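Side-chain contacts in endoribonuclease L-PSP/chorismate mutase-like domain-containing protein (Shewanella oneidensis, PDB 2OTM), which is of unknown function but is probably an endoribonuclease of the YjgF/chorismate mutase-like family: residues Ser8-Ala12 / Ala13-Leu17; Gln82-Gly85 / Glu86-Arg89. One frame throughout, in Å; residues are numbered along the deposited sequence.

Interaction 1 (Ser8-Ala12 / Ala13-Leu17); sequences SRLVA and AGLEL
Leu10 meets both Leu15 and Leu17 where the chain leaves the short helix 6-12 and turns back along it, and its two methyls divide the work. CD1 goes to Leu17, whose CG it approaches to 3.9 Å, with both Leu17 methyls about as near. CD2 turns to Leu15, touching its CB at 4.1 Å and lying as close to its CD1. In each pair the side chains cross at about a right angle, and a single methyl of Leu10, not its whole length, meets each neighbour. With CG anti to its own carbonyl carbon (chi1 -72°), Leu10 sends its fork away from its C=O, which is left to receive the returning backbone. Leucine suits all three places because they face the larger helices: Leu10 and Leu17 both rest on Leu74 of helix 62-84, while Leu15 lies on Leu119 of helix 109-124.

The backbone bonds form a Schellman motif. Leu15 N gives a nearly straight bond to Leu10 O (2.9 Å, 166° at the hydrogen), and Gly14 N bonds to Val11 O at 2.9 Å, reaching it from above the carbonyl plane. Gly14 is the first residue out of the helix, and its positive phi of 69° is easily adopted without a side chain. One residue earlier, Ala13 N still makes the helical bond to Arg9 O at 2.9 Å and adds a weak one to Leu10 O. The small CB of Ala13 fits 3.4 Å from Arg9 O, beside that bond.

Polar partners lie beyond the turn. Arg9 reaches with NH1 to Ile123 O at the end of helix 109-124, and a glycerol, probably from the crystallisation liquor, hydrogen-bonds Leu17 N and Leu15 O.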
loop_
_atom_site.group_PDB
_atom_site.type_symbol
_atom_site.label_atom_id
_atom_site.label_comp_id
_atom_site.label_asym_id
_atom_site.label_seq_id
_atom_site.Cartn_x
_atom_site.Cartn_y
_atom_site.Cartn_z
ATOM N N SER B 8 22.307 -19.707 -6.435
ATOM C CA SER B 8 22.892 -20.918 -5.819
ATOM C C SER B 8 22.112 -21.332 -4.573
ATOM O O SER B 8 21.970 -22.536 -4.276
ATOM C CB SER B 8 24.382 -20.725 -5.512
ATOM O OG SER B 8 24.578 -19.762 -4.500
ATOM N N ARG B 9 21.584 -20.347 -3.849
ATOM C CA ARG B 9 20.815 -20.628 -2.642
ATOM C C ARG B 9 19.460 -21.256 -2.964
ATOM O O ARG B 9 18.965 -22.118 -2.212
ATOM C CB ARG B 9 20.636 -19.375 -1.831
ATOM C CG ARG B 9 21.941 -18.851 -1.240
ATOM C CD ARG B 9 21.683 -17.589 -0.449
ATOM N NE ARG B 9 22.909 -16.848 -0.194
ATOM C CZ ARG B 9 23.273 -15.686 -0.748
ATOM N NH1 ARG B 9 22.496 -15.035 -1.606
ATOM N NH2 ARG B 9 24.447 -15.152 -0.404
ATOM N N LEU B 10 18.854 -20.821 -4.069
ATOM C CA LEU B 10 17.643 -21.471 -4.564
ATOM C C LEU B 10 17.952 -22.937 -4.903
ATOM O O LEU B 10 17.213 -23.844 -4.533
ATOM C CB LEU B 10 17.090 -20.739 -5.802
ATOM C CG LEU B 10 16.436 -19.365 -5.574
ATOM C CD1 LEU B 10 16.347 -18.577 -6.872
ATOM C CD2 LEU B 10 15.028 -19.471 -4.895
ATOM N N VAL B 11 19.059 -23.163 -5.598
ATOM C CA VAL B 11 19.458 -24.533 -5.936
ATOM C C VAL B 11 19.651 -25.323 -4.647
ATOM O O VAL B 11 19.090 -26.408 -4.484
ATOM C CB VAL B 11 20.727 -24.572 -6.800
ATOM C CG1 VAL B 11 21.255 -26.018 -6.920
ATOM C CG2 VAL B 11 20.454 -23.954 -8.176
ATOM N N ALA B 12 20.403 -24.757 -3.711
ATOM C CA ALA B 12 20.659 -25.430 -2.447
ATOM C C ALA B 12 19.366 -25.751 -1.665
ATOM O O ALA B 12 19.312 -26.739 -0.928
ATOM C CB ALA B 12 21.624 -24.605 -1.604
ATOM N N ALA B 13 18.336 -24.931 -1.838
ATOM C CA ALA B 13 17.061 -25.135 -1.158
ATOM C C ALA B 13 16.162 -26.069 -1.916
ATOM O O ALA B 13 15.044 -26.321 -1.465
ATOM C CB ALA B 13 16.331 -23.800 -0.963
ATOM N N GLY B 14 16.613 -26.548 -3.073
ATOM C CA GLY B 14 15.797 -27.402 -3.932
ATOM C C GLY B 14 14.632 -26.680 -4.580
ATOM O O GLY B 14 13.606 -27.290 -4.868
ATOM N N LEU B 15 14.780 -25.377 -4.811
ATOM C CA LEU B 15 13.710 -24.562 -5.376
ATOM C C LEU B 15 14.025 -24.212 -6.821
ATOM O O LEU B 15 15.100 -23.698 -7.133
ATOM C CB LEU B 15 13.534 -23.280 -4.577
ATOM C CG LEU B 15 13.110 -23.480 -3.134
ATOM C CD1 LEU B 15 13.258 -22.174 -2.360
ATOM C CD2 LEU B 15 11.672 -24.023 -3.067
ATOM N N GLU B 16 13.067 -24.472 -7.691
ATOM C CA GLU B 16 13.174 -24.093 -9.085
ATOM C C GLU B 16 12.285 -22.880 -9.255
ATOM O O GLU B 16 11.173 -22.864 -8.740
ATOM C CB GLU B 16 12.701 -25.249 -9.978
ATOM C CG GLU B 16 13.271 -25.239 -11.384
ATOM N N LEU B 17 12.765 -21.870 -9.974
ATOM C CA LEU B 17 11.948 -20.678 -10.215
ATOM C C LEU B 17 10.844 -20.986 -11.216
ATOM O O LEU B 17 11.092 -21.532 -12.282
ATOM C CB LEU B 17 12.790 -19.501 -10.699
ATOM C CG LEU B 17 13.665 -18.833 -9.624
ATOM C CD1 LEU B 17 14.585 -17.807 -10.268
ATOM C CD2 LEU B 17 12.846 -18.184 -8.518
#

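Interaction 2 (Gln82-Gly85 / Glu86-Arg89); sequences QACG and ELSR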
loop_
_atom_site.group_PDB
_atom_site.type_symbol
_atom_site.label_atom_id
_atom_site.label_comp_id
_atom_site.label_asym_id
_atom_site.label_seq_id
_atom_site.Cartn_x
_atom_site.Cartn_y
_atom_site.Cartn_z
ATOM N N GLN B 82 13.751 -12.121 -13.991
ATOM C CA GLN B 82 13.444 -11.743 -15.361
ATOM C C GLN B 82 13.803 -10.294 -15.627
ATOM O O GLN B 82 14.341 -9.974 -16.677
ATOM C CB GLN B 82 11.974 -11.984 -15.664
ATOM C CG GLN B 82 11.635 -11.943 -17.136
ATOM C CD GLN B 82 10.137 -11.838 -17.356
ATOM O OE1 GLN B 82 9.523 -12.743 -17.910
ATOM N NE2 GLN B 82 9.534 -10.748 -16.877
ATOM N N ALA B 83 13.520 -9.426 -14.671
ATOM C CA ALA B 83 13.830 -8.030 -14.797
ATOM C C ALA B 83 15.341 -7.747 -14.774
ATOM O O ALA B 83 15.799 -6.917 -15.549
ATOM C CB ALA B 83 13.160 -7.261 -13.690
ATOM N N CYS B 84 16.105 -8.419 -13.905
ATOM C CA CYS B 84 17.505 -7.985 -13.765
ATOM C C CYS B 84 18.546 -8.978 -14.243
ATOM O O CYS B 84 19.715 -8.638 -14.295
ATOM C CB CYS B 84 17.796 -7.531 -12.341
ATOM S SG CYS B 84 17.688 -8.833 -11.168
ATOM N N GLY B 85 18.124 -10.173 -14.634
ATOM C CA GLY B 85 19.034 -11.150 -15.242
ATOM C C GLY B 85 19.788 -11.982 -14.234
ATOM O O GLY B 85 19.721 -13.221 -14.277
ATOM N N GLU B 86 20.522 -11.312 -13.350
ATOM C CA GLU B 86 21.294 -11.934 -12.300
ATOM C C GLU B 86 20.771 -11.336 -11.022
ATOM O O GLU B 86 20.810 -10.127 -10.848
ATOM C CB GLU B 86 22.776 -11.607 -12.484
ATOM C CG GLU B 86 23.445 -12.330 -13.653
ATOM C CD GLU B 86 23.619 -13.823 -13.403
ATOM O OE1 GLU B 86 23.807 -14.243 -12.233
ATOM O OE2 GLU B 86 23.560 -14.591 -14.382
ATOM N N LEU B 87 20.283 -12.188 -10.127
ATOM C CA LEU B 87 19.729 -11.730 -8.863
ATOM C C LEU B 87 20.805 -11.093 -7.971
ATOM O O LEU B 87 20.474 -10.360 -7.051
ATOM C CB LEU B 87 19.023 -12.882 -8.149
ATOM C CG LEU B 87 17.682 -13.351 -8.743
ATOM C CD1 LEU B 87 17.217 -14.623 -8.069
ATOM C CD2 LEU B 87 16.597 -12.263 -8.637
ATOM N N SER B 88 22.087 -11.372 -8.247
ATOM C CA SER B 88 23.192 -10.654 -7.581
ATOM C C SER B 88 23.177 -9.155 -7.795
ATOM O O SER B 88 23.818 -8.407 -7.075
ATOM C CB SER B 88 24.535 -11.169 -8.110
ATOM O OG SER B 88 24.712 -12.506 -7.724
ATOM N N ARG B 89 22.497 -8.726 -8.842
ATOM C CA ARG B 89 22.374 -7.300 -9.171
ATOM C C ARG B 89 21.476 -6.527 -8.202
ATOM O O ARG B 89 21.509 -5.285 -8.136
ATOM C CB ARG B 89 21.910 -7.133 -10.606
ATOM C CG ARG B 89 22.941 -7.686 -11.618
ATOM C CD ARG B 89 22.499 -7.648 -13.077
ATOM N NE ARG B 89 23.605 -8.190 -13.887
ATOM C CZ ARG B 89 23.502 -8.884 -15.024
ATOM N NH1 ARG B 89 22.334 -9.122 -15.589
ATOM N NH2 ARG B 89 24.607 -9.332 -15.620
#
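Arg89 reaches back to the end of helix 62-84 and hydrogen-bonds Cys84 O through NH1, at 3.0 Å and nearly straight (164° at the hydrogen). The acceptor lies at the guanidinium edge, and the donor lies in the carbonyl plane. Extended from CG to NE, the arginine chain also brings CD within 3.2 Å of Cys84 O. A second, weak bond comes to this oxygen from Glu86 N at 2.9 Å.

The flat group is also covered from above: Glu86 CG stands 3.7 Å over the centre of the Arg89 guanidinium. The bend at chi2 of Glu86 (-71°) turns its carboxylate aside, leaving the methylene to do the packing. Replacing Glu86 with alanine would remove CG, and the Arg89 guanidinium would probably lose the cover of that face and be freer to swing.

In one of the two conformers of Cys84, SG lies 4.4 Å from Leu87 CD2, a doubtful contact. Leu87 itself is buried against Ile77 and Leu80 of helix 62-84, a fitting place for a leucine. Gly85 leaves the helix with a positive phi of 85°, and a CB there would collide with Arg89 NH1.

Cys84 O, a carbonyl of the helix's final residue, thus gains a charged donor, which probably offsets the partial negative charge gathered at a helix C-terminus.

Both contacts are helix C-terminal turns in which a glycine with positive phi lets the chain change course: interaction 1 follows helix 6-12 and interaction 2 follows helix 62-84. Their centres are about 15 Å apart, yet they meet where Leu10 CD1 comes within 4.2 Å of Leu87 CD1. Leu17 and Leu87 also share a partner, Lys81, whose NZ hydrogen-bonds Gly85 O. Glu7, at the start of helix 6-12, accepts a hydrogen bond from Leu87 N. Glycerol lies about 4 Å from the Leu17 side chain, but it does not by itself establish an active site.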